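PDB 4KCF: FAD-dependent oxidoreductase from Actinomadura kijaniata, which probably oxidises the amino group of a dTDP-linked amino sugar as a flavin-dependent N-oxygenase of the acyl-CoA dehydrogenase family, on the route to kijanose. Local coordinates for residues L50-S55 against T68-A73; D153-S158 against A190-H195; L186-P191 against R235-V240; F196-R201 against P214-D219. All coordinates share one frame; numbering follows the deposited sequence.

Overall arrangement
From the N terminus, interaction 1 closes first, pairing two helices of the N-terminal helical domain across a short helical link. The chain then reaches strand 156-159, where interaction 2 opens; its partner 190-195 lies beyond two strands of the sheet. Interaction 3 starts from 186-191, overlapping the second segment of interaction 2 at Ala190 and Pro191, and its long loop closes only at 235-240. Nested within that loop, interaction 4 is the hairpin of strands 195-202 and 210-217. Interactions 2, 3 and 4 tie one beta sheet together, and 2 and 3 both touch FMN. Interaction 1 meets them through Thr68 on Val192 and Phe71 on Met189.

Interaction 1 (L50-S55 against T68-A73); sequences LPRIRS and TDTFDA
In the N-terminal helical domain of the acyl-CoA dehydrogenase fold, helix 50-55 runs nearly antiparallel (166°) to the start of helix 68-76, with Arg52 and Ile53 meeting Asp69, Thr70 and Ala73. The axes of the short segments come no closer than 10.0 Å, and side chains bridge the gap. Arg52 holds CG anti to the backbone N (chi1 -177°) and bends at chi3, which carries its guanidinium to Asp69: Arg52 NH2 forms a salt bridge to Asp69 OD1 at 2.8 Å. The bond is bent and uses the anti lone pair of the carboxylate; OD1 lies somewhat off the guanidinium plane, and the two flat groups are turned 67° apart. The aliphatic part of the arginine slides past Thr70, Arg52 CD lying 3.6 Å from Thr70 OG1, while the methyl of Ala73 stands obliquely to the guanidinium. Deeper in, Ile53 crosses Thr70 at about a right angle, Ile53 CG1 resting 3.8 Å from the Thr70 CG2 methyl. This inner pair is buried, and both residues also pack on Thr113 of helix 111-133. A charged bridge toward solvent over a buried inner layer thus joins two neighbouring antiparallel helices of the all-helical N-terminal domain of the acyl-CoA dehydrogenase fold.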
# COMPACT_ATOMS: atom_id res chain seq x y z
N LEU A 50 -13.39 13.00 5.44
CA LEU A 50 -14.28 11.92 5.02
C LEU A 50 -15.41 12.45 4.16
O LEU A 50 -15.73 11.84 3.13
CB LEU A 50 -14.70 11.04 6.21
CG LEU A 50 -13.51 10.37 6.91
CD1 LEU A 50 -14.05 9.48 8.03
CD2 LEU A 50 -12.65 9.58 5.92
N PRO A 51 -15.96 13.64 4.51
CA PRO A 51 -17.12 14.07 3.73
C PRO A 51 -16.72 14.41 2.30
O PRO A 51 -17.44 14.08 1.35
CB PRO A 51 -17.66 15.28 4.54
CG PRO A 51 -17.10 15.11 5.96
CD PRO A 51 -15.77 14.43 5.75
N ARG A 52 -15.56 15.00 2.08
CA ARG A 52 -15.11 15.19 0.69
C ARG A 52 -14.84 13.87 -0.05
O ARG A 52 -15.23 13.67 -1.22
CB ARG A 52 -13.78 15.94 0.67
CG ARG A 52 -13.30 16.22 -0.76
CD ARG A 52 -11.93 16.84 -0.72
NE ARG A 52 -11.94 18.19 -0.14
CZ ARG A 52 -12.19 19.30 -0.82
NH1 ARG A 52 -12.15 20.49 -0.22
NH2 ARG A 52 -12.45 19.25 -2.12
N ILE A 53 -14.09 13.01 0.63
CA ILE A 53 -13.66 11.73 0.06
C ILE A 53 -14.90 10.95 -0.32
O ILE A 53 -15.06 10.51 -1.46
CB ILE A 53 -12.78 10.91 1.03
CG1 ILE A 53 -11.42 11.58 1.15
CG2 ILE A 53 -12.66 9.48 0.52
CD1 ILE A 53 -10.73 11.28 2.49
N ARG A 54 -15.77 10.78 0.65
CA ARG A 54 -17.07 10.16 0.45
C ARG A 54 -17.89 10.79 -0.68
O ARG A 54 -18.47 10.07 -1.50
CB ARG A 54 -17.76 10.23 1.80
CG ARG A 54 -18.95 9.33 1.96
CD ARG A 54 -19.13 9.00 3.43
NE ARG A 54 -18.95 10.07 4.40
CZ ARG A 54 -18.14 9.98 5.46
NH1 ARG A 54 -18.04 10.98 6.33
NH2 ARG A 54 -17.41 8.87 5.65
N SER A 55 -17.89 12.12 -0.77
CA SER A 55 -18.74 12.77 -1.75
C SER A 55 -18.27 12.69 -3.21
O SER A 55 -19.10 12.58 -4.10
CB SER A 55 -19.11 14.20 -1.30
OG SER A 55 -19.53 14.99 -2.40
N THR A 68 -7.65 14.77 -7.12
CA THR A 68 -6.49 15.61 -6.72
C THR A 68 -6.86 16.59 -5.58
O THR A 68 -6.13 16.83 -4.62
CB THR A 68 -5.83 16.38 -7.92
OG1 THR A 68 -6.71 17.46 -8.25
CG2 THR A 68 -5.64 15.54 -9.18
N ASP A 69 -8.06 17.14 -5.62
CA ASP A 69 -8.44 18.06 -4.54
C ASP A 69 -8.46 17.40 -3.17
O ASP A 69 -8.23 18.05 -2.14
CB ASP A 69 -9.83 18.65 -4.81
CG ASP A 69 -10.91 17.57 -5.03
OD1 ASP A 69 -11.83 17.44 -4.19
OD2 ASP A 69 -10.84 16.86 -6.06
N THR A 70 -8.71 16.07 -3.16
CA THR A 70 -8.65 15.37 -1.89
C THR A 70 -7.22 15.43 -1.40
O THR A 70 -6.96 15.71 -0.23
CB THR A 70 -9.09 13.89 -2.05
OG1 THR A 70 -10.52 13.87 -2.12
CG2 THR A 70 -8.62 13.08 -0.88
N PHE A 71 -6.28 15.15 -2.30
CA PHE A 71 -4.87 15.06 -1.90
C PHE A 71 -4.27 16.47 -1.63
O PHE A 71 -3.35 16.60 -0.82
CB PHE A 71 -4.05 14.21 -2.89
CG PHE A 71 -4.26 12.75 -2.62
CD1 PHE A 71 -3.34 12.04 -1.85
CD2 PHE A 71 -5.46 12.13 -2.99
CE1 PHE A 71 -3.58 10.71 -1.50
CE2 PHE A 71 -5.73 10.81 -2.62
CZ PHE A 71 -4.77 10.10 -1.89
N ASP A 72 -4.77 17.50 -2.30
CA ASP A 72 -4.33 18.88 -1.95
C ASP A 72 -4.67 19.16 -0.48
O ASP A 72 -3.82 19.64 0.29
CB ASP A 72 -4.91 19.98 -2.87
CG ASP A 72 -4.54 19.82 -4.34
OD1 ASP A 72 -3.44 19.27 -4.63
OD2 ASP A 72 -5.35 20.23 -5.22
N ALA A 73 -5.91 18.82 -0.10
CA ALA A 73 -6.36 19.06 1.27
C ALA A 73 -5.54 18.28 2.28
O ALA A 73 -5.16 18.87 3.29
CB ALA A 73 -7.85 18.81 1.45

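Interaction 2 (D153-S158 against A190-H195); sequences DAVVCS and APVGTH. With AKM ([(2R,4S,6R)-4-azanyl-4,6-dimethyl-5,5-bis(oxidanyl)oxan-2-yl] [[(2R,3S,5R)-5-[5-methyl-2,4-bis(oxidanylidene)pyrimidin-1-yl]-3-oxidanyl-oxolan-2-yl]methoxy-oxidanyl-phosphoryl] hydrogen phosphate), chain B; FMN (flavin mononucleotide), chain C.
Val155 lays its CB and CG1 against the carbonyl of Val192, Val155 CB standing 3.5 Å from Val192 O, and its CG1 faces the CG2 methyl of the same residue. The backbone beside it is gripped more firmly. Val155 O accepts two N-H groups, from Thr194 N at 2.7 Å in the carbonyl plane and from His195 N at 3.1 Å, tilted from that plane. Thr194 returns a bond through its side chain: with OG1 set between backbone N and carbonyl carbon (chi1 61°), the hydroxyl receives Val155 N at 2.9 Å in a nearly straight line (171°). The same Thr194 OG1 sits in the plane of the His195 ring at its edge, hydrogen-bonded to His195 ND1 at 2.7 Å, which probably holds the ring's rotation. A valine at Thr194 would probably leave Val155 N without its acceptor and the His195 ring freer to rotate. Further along, Cys157 N bonds to His195 O at 2.7 Å, and Cys157 SG rests 3.7 Å from the CA atoms of both Ala190 and Gly193. Beyond this seam Ser158 reaches the ligands: Ser158 OG is hydrogen-bonded to AKM O4A at 3.0 Å, and its carbonyl takes a weak bond from FMN N3. Parallel strand pairing at Val156 and His195 thus leads into the shared flavin and sugar-nucleotide site of this acyl-CoA dehydrogenase-like fold.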
# COMPACT_ATOMS: atom_id res chain seq x y z
N ASP A 153 5.24 19.47 0.27
CA ASP A 153 5.95 19.59 -0.99
C ASP A 153 6.30 18.25 -1.63
O ASP A 153 6.60 18.23 -2.83
CB ASP A 153 7.28 20.32 -0.80
CG ASP A 153 7.10 21.76 -0.32
OD1 ASP A 153 5.98 22.32 -0.42
OD2 ASP A 153 8.12 22.30 0.18
N ALA A 154 6.34 17.16 -0.87
CA ALA A 154 6.69 15.88 -1.47
C ALA A 154 5.53 14.86 -1.38
O ALA A 154 4.92 14.68 -0.32
CB ALA A 154 8.01 15.33 -0.91
N VAL A 155 5.19 14.28 -2.54
CA VAL A 155 4.14 13.26 -2.71
C VAL A 155 4.87 12.13 -3.43
O VAL A 155 5.30 12.27 -4.61
CB VAL A 155 2.92 13.73 -3.48
CG1 VAL A 155 1.96 12.59 -3.70
CG2 VAL A 155 2.16 14.80 -2.69
N VAL A 156 5.05 11.05 -2.68
CA VAL A 156 6.02 10.02 -3.07
C VAL A 156 5.32 8.75 -3.58
O VAL A 156 4.59 8.08 -2.81
CB VAL A 156 6.98 9.72 -1.91
CG1 VAL A 156 8.15 8.83 -2.37
CG2 VAL A 156 7.47 11.06 -1.27
N CYS A 157 5.55 8.44 -4.85
CA CYS A 157 4.92 7.34 -5.55
C CYS A 157 5.94 6.22 -5.58
O CYS A 157 7.12 6.40 -5.25
CB CYS A 157 4.54 7.75 -6.97
SG CYS A 157 3.11 8.84 -6.87
N SER A 158 5.47 5.05 -6.01
CA SER A 158 6.32 3.88 -5.92
C SER A 158 6.15 3.13 -7.23
O SER A 158 5.01 2.89 -7.64
CB SER A 158 5.86 2.99 -4.76
OG SER A 158 6.45 1.72 -4.96
N ALA A 190 0.11 8.61 -9.11
CA ALA A 190 1.13 9.19 -9.98
C ALA A 190 0.75 10.57 -10.51
O ALA A 190 1.62 11.44 -10.59
CB ALA A 190 1.51 8.25 -11.12
N PRO A 191 -0.54 10.80 -10.82
CA PRO A 191 -0.89 12.10 -11.38
C PRO A 191 -0.53 13.27 -10.46
O PRO A 191 -0.54 14.41 -10.92
CB PRO A 191 -2.41 12.01 -11.57
CG PRO A 191 -2.65 10.53 -11.77
CD PRO A 191 -1.71 9.89 -10.80
N VAL A 192 -0.21 13.02 -9.20
CA VAL A 192 0.06 14.10 -8.26
C VAL A 192 1.42 13.86 -7.64
O VAL A 192 1.82 14.59 -6.74
CB VAL A 192 -1.01 14.30 -7.13
CG1 VAL A 192 -2.34 14.89 -7.61
CG2 VAL A 192 -1.25 13.03 -6.30
N GLY A 193 2.16 12.87 -8.13
CA GLY A 193 3.40 12.53 -7.46
C GLY A 193 4.51 13.52 -7.80
O GLY A 193 4.68 13.94 -8.95
N THR A 194 5.33 13.87 -6.81
CA THR A 194 6.42 14.80 -7.10
C THR A 194 7.70 13.98 -7.12
O THR A 194 8.69 14.40 -7.69
CB THR A 194 6.51 15.92 -6.03
OG1 THR A 194 6.77 15.30 -4.77
CG2 THR A 194 5.20 16.71 -5.94
N HIS A 195 7.66 12.82 -6.47
CA HIS A 195 8.82 11.96 -6.28
C HIS A 195 8.41 10.50 -6.53
O HIS A 195 7.32 10.08 -6.10
CB HIS A 195 9.27 12.05 -4.84
CG HIS A 195 10.01 13.32 -4.51
ND1 HIS A 195 9.37 14.52 -4.36
CD2 HIS A 195 11.33 13.56 -4.32
CE1 HIS A 195 10.27 15.45 -4.07
NE2 HIS A 195 11.47 14.90 -4.06
O2P AKM B . 9.18 -2.82 -0.32
P AKM B . 10.61 -2.29 -0.45
O1P AKM B . 11.66 -3.19 -1.05
OPP AKM B . 10.60 -0.98 -1.37
P2 AKM B . 9.56 0.23 -1.38
O3P AKM B . 10.32 1.34 -2.09
O1 AKM B . 8.40 -0.24 -2.37
C1 AKM B . 7.10 -0.63 -1.98
C2 AKM B . 6.42 -1.42 -3.11
C3 AKM B . 4.91 -1.49 -2.87
C3M AKM B . 4.80 -2.61 -1.82
N3 AKM B . 4.19 -1.91 -4.08
C4 AKM B . 4.28 -0.14 -2.50
O4A AKM B . 3.96 0.62 -3.68
O4B AKM B . 3.00 -0.36 -1.86
C5 AKM B . 5.18 0.94 -1.91
C6 AKM B . 4.65 1.91 -0.86
O5 AKM B . 6.55 0.64 -1.65
O4P AKM B . 8.93 0.61 -0.05
O5' AKM B . 11.09 -1.86 1.02
C5' AKM B . 12.42 -1.38 1.15
C4' AKM B . 12.32 -0.38 2.28
C3' AKM B . 13.61 0.40 2.53
O3' AKM B . 13.48 1.67 1.90
C2' AKM B . 13.69 0.60 4.04
C1' AKM B . 12.59 -0.30 4.62
O4' AKM B . 12.08 -1.07 3.51
N11 AKM B . 12.99 -1.21 5.70
C21 AKM B . 12.33 -1.17 6.85
O21 AKM B . 11.36 -0.23 7.02
N31 AKM B . 12.60 -1.97 7.89
C41 AKM B . 13.57 -2.90 7.73
O41 AKM B . 13.89 -3.75 8.73
C51 AKM B . 14.30 -3.02 6.46
C5A AKM B . 15.37 -4.07 6.30
C61 AKM B . 13.96 -2.12 5.46
N1 FMN C . 2.77 -1.44 -7.46
C2 FMN C . 3.67 -0.49 -7.11
O2 FMN C . 4.88 -0.86 -7.11
N3 FMN C . 3.27 0.76 -6.77
C4 FMN C . 1.95 1.04 -6.86
O4 FMN C . 1.52 2.29 -6.53
C4A FMN C . 1.00 0.05 -7.19
N5 FMN C . -0.35 0.29 -7.25
C5A FMN C . -1.20 -0.69 -7.66
C6 FMN C . -2.57 -0.42 -7.71
C7 FMN C . -3.47 -1.43 -8.11
C7M FMN C . -4.94 -1.13 -8.19
C8 FMN C . -2.97 -2.77 -8.47
C8M FMN C . -3.87 -3.91 -8.89
C9 FMN C . -1.60 -2.98 -8.38
C9A FMN C . -0.71 -1.97 -7.97
N10 FMN C . 0.63 -2.22 -7.93
C10 FMN C . 1.44 -1.22 -7.51
C1' FMN C . 1.29 -3.48 -8.32
C2' FMN C . 1.03 -4.91 -7.83
O2' FMN C . 1.65 -4.72 -6.56
C3' FMN C . 1.50 -6.17 -8.63
O3' FMN C . 2.88 -6.15 -9.06
C4' FMN C . 0.76 -6.74 -9.87
O4' FMN C . -0.60 -6.39 -10.25

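Interaction 3 (L186-P191 against R235-V240); sequences LVSMAP and RASGTV. With FMN (flavin mononucleotide), chain C.
Ser188 and Thr239 meet beside the flavin, where a type II beta turn from Val187 to Ala190, in the middle beta domain of the acyl-CoA dehydrogenase fold, packs on the loop leading into strand 240-244. Ser188 OG lies anti to its carbonyl carbon (chi1 -56°), a setting that places it 2.7 Å from FMN N5, to which it donates. Ser188 N binds FMN O4 at 2.8 Å, so one residue grips two neighbouring polar atoms of the isoalloxazine. Behind the serine, Thr239 OG1 comes equally close to Ser188 OG, and Ser237 OG lies beside Thr239 OG1 in turn, a second shell of hydroxyls that probably positions the first. With OG1 turned to the serine, the other branch of Thr239, CG2, stands anti to the backbone N and reaches FMN C6 at 3.3 Å. That methyl also lies against Leu186, close to its CA and CB, while Leu186 CB touches FMN N10 and CD1 approaches the ribityl O4'. Thr239 is itself the centre of an inverse gamma turn. The backbones are joined by Met189 N to Ser237 O at 2.9 Å, in the carbonyl plane, and by Val187 N to Val240 O at 2.9 Å, somewhat bent. Gly238, at positive phi, passes close to the Pro191 ring, with its carbonyl O near Pro191 CD. At the far end Val240 CG2 presses tightly on Ala190 CB at 3.5 Å.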
# COMPACT_ATOMS: atom_id res chain seq x y z
N LEU A 186 1.46 0.46 -13.22
CA LEU A 186 0.72 0.42 -11.94
C LEU A 186 1.40 1.31 -10.89
O LEU A 186 2.04 0.81 -9.96
CB LEU A 186 0.51 -1.03 -11.45
CG LEU A 186 -0.07 -1.95 -12.54
CD1 LEU A 186 -0.03 -3.42 -12.10
CD2 LEU A 186 -1.51 -1.56 -12.87
N VAL A 187 1.34 2.63 -11.06
CA VAL A 187 2.01 3.53 -10.12
C VAL A 187 0.91 4.39 -9.55
O VAL A 187 0.58 5.42 -10.15
CB VAL A 187 3.07 4.46 -10.79
CG1 VAL A 187 3.81 5.26 -9.71
CG2 VAL A 187 4.11 3.64 -11.57
N SER A 188 0.30 3.94 -8.46
CA SER A 188 -0.83 4.67 -7.90
C SER A 188 -0.32 6.03 -7.44
O SER A 188 0.86 6.15 -7.06
CB SER A 188 -1.38 3.91 -6.68
OG SER A 188 -1.70 2.59 -7.10
N MET A 189 -1.24 7.00 -7.46
CA MET A 189 -1.05 8.37 -6.97
C MET A 189 -0.18 9.17 -7.94
O MET A 189 0.20 10.30 -7.64
CB MET A 189 -0.51 8.42 -5.54
CG MET A 189 -0.62 9.78 -4.85
SD MET A 189 -0.23 9.62 -3.09
CE MET A 189 1.40 8.91 -3.05
N ALA A 190 0.11 8.61 -9.11
CA ALA A 190 1.13 9.19 -9.98
C ALA A 190 0.75 10.57 -10.51
O ALA A 190 1.62 11.44 -10.59
CB ALA A 190 1.51 8.25 -11.12
N PRO A 191 -0.54 10.80 -10.82
CA PRO A 191 -0.89 12.10 -11.38
C PRO A 191 -0.53 13.27 -10.46
O PRO A 191 -0.54 14.41 -10.92
CB PRO A 191 -2.41 12.01 -11.57
CG PRO A 191 -2.65 10.53 -11.77
CD PRO A 191 -1.71 9.89 -10.80
N ARG A 235 -10.53 2.53 -9.37
CA ARG A 235 -10.55 3.30 -10.60
C ARG A 235 -10.02 4.73 -10.45
O ARG A 235 -9.52 5.30 -11.44
CB ARG A 235 -11.94 3.28 -11.24
CG ARG A 235 -12.24 1.95 -11.90
CD ARG A 235 -13.61 1.90 -12.53
NE ARG A 235 -13.78 2.95 -13.54
CZ ARG A 235 -13.21 3.03 -14.75
NH1 ARG A 235 -12.36 2.13 -15.21
NH2 ARG A 235 -13.53 4.05 -15.55
N ALA A 236 -10.03 5.25 -9.22
CA ALA A 236 -9.62 6.61 -8.89
C ALA A 236 -8.24 6.65 -8.24
O ALA A 236 -7.86 7.73 -7.75
CB ALA A 236 -10.66 7.28 -7.98
N SER A 237 -7.47 5.56 -8.29
CA SER A 237 -6.23 5.54 -7.53
C SER A 237 -5.06 6.11 -8.33
O SER A 237 -3.95 6.16 -7.80
CB SER A 237 -5.85 4.13 -7.02
OG SER A 237 -5.65 3.32 -8.17
N GLY A 238 -5.28 6.49 -9.59
CA GLY A 238 -4.21 7.14 -10.35
C GLY A 238 -3.10 6.19 -10.76
O GLY A 238 -1.93 6.59 -10.78
N THR A 239 -3.49 4.95 -11.07
CA THR A 239 -2.55 3.83 -11.14
C THR A 239 -2.01 3.66 -12.58
O THR A 239 -2.14 2.60 -13.20
CB THR A 239 -3.18 2.55 -10.50
OG1 THR A 239 -3.47 2.84 -9.13
CG2 THR A 239 -2.25 1.31 -10.49
N VAL A 240 -1.37 4.73 -13.06
CA VAL A 240 -0.87 4.82 -14.43
C VAL A 240 0.53 4.27 -14.64
O VAL A 240 1.20 3.87 -13.69
CB VAL A 240 -0.90 6.27 -14.94
CG1 VAL A 240 -2.31 6.78 -14.88
CG2 VAL A 240 0.10 7.14 -14.10
N1 FMN C . 2.77 -1.44 -7.46
C2 FMN C . 3.67 -0.49 -7.11
O2 FMN C . 4.88 -0.86 -7.11
N3 FMN C . 3.27 0.76 -6.77
C4 FMN C . 1.95 1.04 -6.86
O4 FMN C . 1.52 2.29 -6.53
C4A FMN C . 1.00 0.05 -7.19
N5 FMN C . -0.35 0.29 -7.25
C5A FMN C . -1.20 -0.69 -7.66
C6 FMN C . -2.57 -0.42 -7.71
C7 FMN C . -3.47 -1.43 -8.11
C7M FMN C . -4.94 -1.13 -8.19
C8 FMN C . -2.97 -2.77 -8.47
C8M FMN C . -3.87 -3.91 -8.89
C9 FMN C . -1.60 -2.98 -8.38
C9A FMN C . -0.71 -1.97 -7.97
N10 FMN C . 0.63 -2.22 -7.93
C10 FMN C . 1.44 -1.22 -7.51
C1' FMN C . 1.29 -3.48 -8.32
C2' FMN C . 1.03 -4.91 -7.83
O2' FMN C . 1.65 -4.72 -6.56
C3' FMN C . 1.50 -6.17 -8.63
O3' FMN C . 2.88 -6.15 -9.06
C4' FMN C . 0.76 -6.74 -9.87
O4' FMN C . -0.60 -6.39 -10.25
O HOH W 1 -1.15 1.27 -15.24

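Interaction 4 (F196-R201 against P214-D219); sequences FVINAR and PVVTRD
Phe196 and Val216 form a hydrogen-bonded antiparallel pair in the hairpin of strands 195-202 and 210-217: Phe196 N reaches Val216 O at 2.8 Å, and Val216 N returns to Phe196 O in a nearly straight bond (171°). Ile198 N continues the ladder, meeting Pro214 O at 2.9 Å nearly along the C=O axis. The tight part is the face bearing Phe196, Ile198 and Val216. Here Ile198 crosses Val216 obliquely, Ile198 CG1, set beside the backbone N (chi1 -64°), touching the Val216 CG2 methyl at 3.8 Å. The Phe196 ring turns its edge to Val216 O, which lies in the ring plane 3.5 Å from Phe196 CD2. Pro214 fills the far end, Pro214 CD lying 3.9 Å from Ala200 CB and its CG facing Ile198 CB. A glycine in place of Pro214 would probably open a gap beside Ile198 and Ala200 and give this strand end more backbone freedom. On the other face, Val197 and Val215 touch more lightly, CG2 to CG2 at 4.2 Å, and Val197 also borders the AKM ligand. The exposed side begins at Arg218, whose extended chain brings NH2 near the Phe196 ring edge, 4.1 Å from Phe196 CZ, with ring and guanidinium planes 56° apart. This is a loose touch; the main polar partners of that NH2 are Ala190 O and Gly193 O. Strand 156-159 pairs with the Phe196 strand on its other edge, so the hairpin is built into the beta sheet of the acyl-CoA dehydrogenase middle domain.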
# COMPACT_ATOMS: atom_id res chain seq x y z
N PHE A 196 9.30 9.77 -7.19
CA PHE A 196 8.95 8.41 -7.62
C PHE A 196 10.10 7.50 -7.25
O PHE A 196 11.20 7.61 -7.81
CB PHE A 196 8.71 8.37 -9.13
CG PHE A 196 7.52 9.18 -9.55
CD1 PHE A 196 6.30 8.58 -9.78
CD2 PHE A 196 7.61 10.56 -9.67
CE1 PHE A 196 5.19 9.34 -10.13
CE2 PHE A 196 6.51 11.33 -10.01
CZ PHE A 196 5.30 10.73 -10.26
N VAL A 197 9.87 6.63 -6.28
CA VAL A 197 10.91 5.65 -5.93
C VAL A 197 10.79 4.41 -6.82
O VAL A 197 9.79 3.67 -6.73
CB VAL A 197 10.82 5.23 -4.46
CG1 VAL A 197 11.85 4.12 -4.17
CG2 VAL A 197 10.95 6.46 -3.54
N ILE A 198 11.83 4.19 -7.61
CA ILE A 198 11.75 3.28 -8.74
C ILE A 198 12.62 2.06 -8.48
O ILE A 198 13.75 2.28 -8.05
CB ILE A 198 12.18 4.03 -10.02
CG1 ILE A 198 11.21 5.18 -10.35
CG2 ILE A 198 12.26 3.10 -11.22
CD1 ILE A 198 9.74 4.83 -10.38
N ASN A 199 12.12 0.84 -8.64
CA ASN A 199 12.95 -0.39 -8.61
C ASN A 199 13.64 -0.60 -9.96
O ASN A 199 12.96 -0.79 -10.96
CB ASN A 199 12.13 -1.65 -8.24
CG ASN A 199 12.76 -2.98 -8.68
OD1 ASN A 199 12.09 -3.81 -9.32
ND2 ASN A 199 14.01 -3.22 -8.31
N ALA A 200 14.96 -0.56 -9.98
CA ALA A 200 15.71 -0.64 -11.23
C ALA A 200 16.89 -1.57 -10.98
O ALA A 200 17.24 -1.78 -9.82
CB ALA A 200 16.22 0.74 -11.62
N ARG A 201 17.45 -2.14 -12.04
CA ARG A 201 18.70 -2.89 -11.98
C ARG A 201 19.83 -2.12 -12.65
O ARG A 201 19.64 -1.49 -13.70
CB ARG A 201 18.62 -4.28 -12.62
CG ARG A 201 17.96 -4.30 -13.99
CD ARG A 201 18.68 -5.21 -14.99
NE ARG A 201 18.10 -6.54 -14.91
CZ ARG A 201 18.64 -7.55 -14.22
NH1 ARG A 201 18.02 -8.72 -14.20
NH2 ARG A 201 19.78 -7.40 -13.56
N PRO A 214 16.55 4.21 -7.61
CA PRO A 214 16.61 5.65 -7.89
C PRO A 214 15.34 6.39 -7.46
O PRO A 214 14.22 5.84 -7.47
CB PRO A 214 16.79 5.72 -9.41
CG PRO A 214 16.36 4.40 -9.94
CD PRO A 214 16.58 3.39 -8.84
N VAL A 215 15.50 7.63 -7.04
CA VAL A 215 14.36 8.48 -6.78
C VAL A 215 14.30 9.49 -7.91
O VAL A 215 15.25 10.24 -8.04
CB VAL A 215 14.52 9.15 -5.43
CG1 VAL A 215 13.29 9.98 -5.16
CG2 VAL A 215 14.76 8.07 -4.38
N VAL A 216 13.24 9.51 -8.71
CA VAL A 216 13.03 10.39 -9.84
C VAL A 216 12.05 11.51 -9.45
O VAL A 216 10.97 11.25 -8.89
CB VAL A 216 12.41 9.52 -10.99
CG1 VAL A 216 12.31 10.30 -12.29
CG2 VAL A 216 13.24 8.28 -11.23
N THR A 217 12.39 12.76 -9.74
CA THR A 217 11.45 13.86 -9.45
C THR A 217 10.61 14.14 -10.70
O THR A 217 10.99 13.77 -11.81
CB THR A 217 12.19 15.12 -9.02
OG1 THR A 217 13.12 15.43 -10.06
CG2 THR A 217 12.95 14.89 -7.71
N ARG A 218 9.47 14.79 -10.52
CA ARG A 218 8.49 14.84 -11.59
C ARG A 218 9.06 15.64 -12.77
O ARG A 218 8.71 15.36 -13.91
CB ARG A 218 7.15 15.44 -11.10
CG ARG A 218 6.00 15.29 -12.08
CD ARG A 218 4.71 16.02 -11.67
NE ARG A 218 3.72 15.55 -12.65
CZ ARG A 218 2.88 14.54 -12.47
NH1 ARG A 218 2.05 14.19 -13.44
NH2 ARG A 218 2.82 13.88 -11.31
N ASP A 219 9.94 16.59 -12.51
CA ASP A 219 10.53 17.39 -13.59
C ASP A 219 11.82 16.82 -14.19
O ASP A 219 12.47 17.53 -14.94
CB ASP A 219 10.82 18.80 -13.08
CG ASP A 219 11.77 18.79 -11.89
OD1 ASP A 219 11.50 19.56 -10.95
OD2 ASP A 219 12.77 18.02 -11.86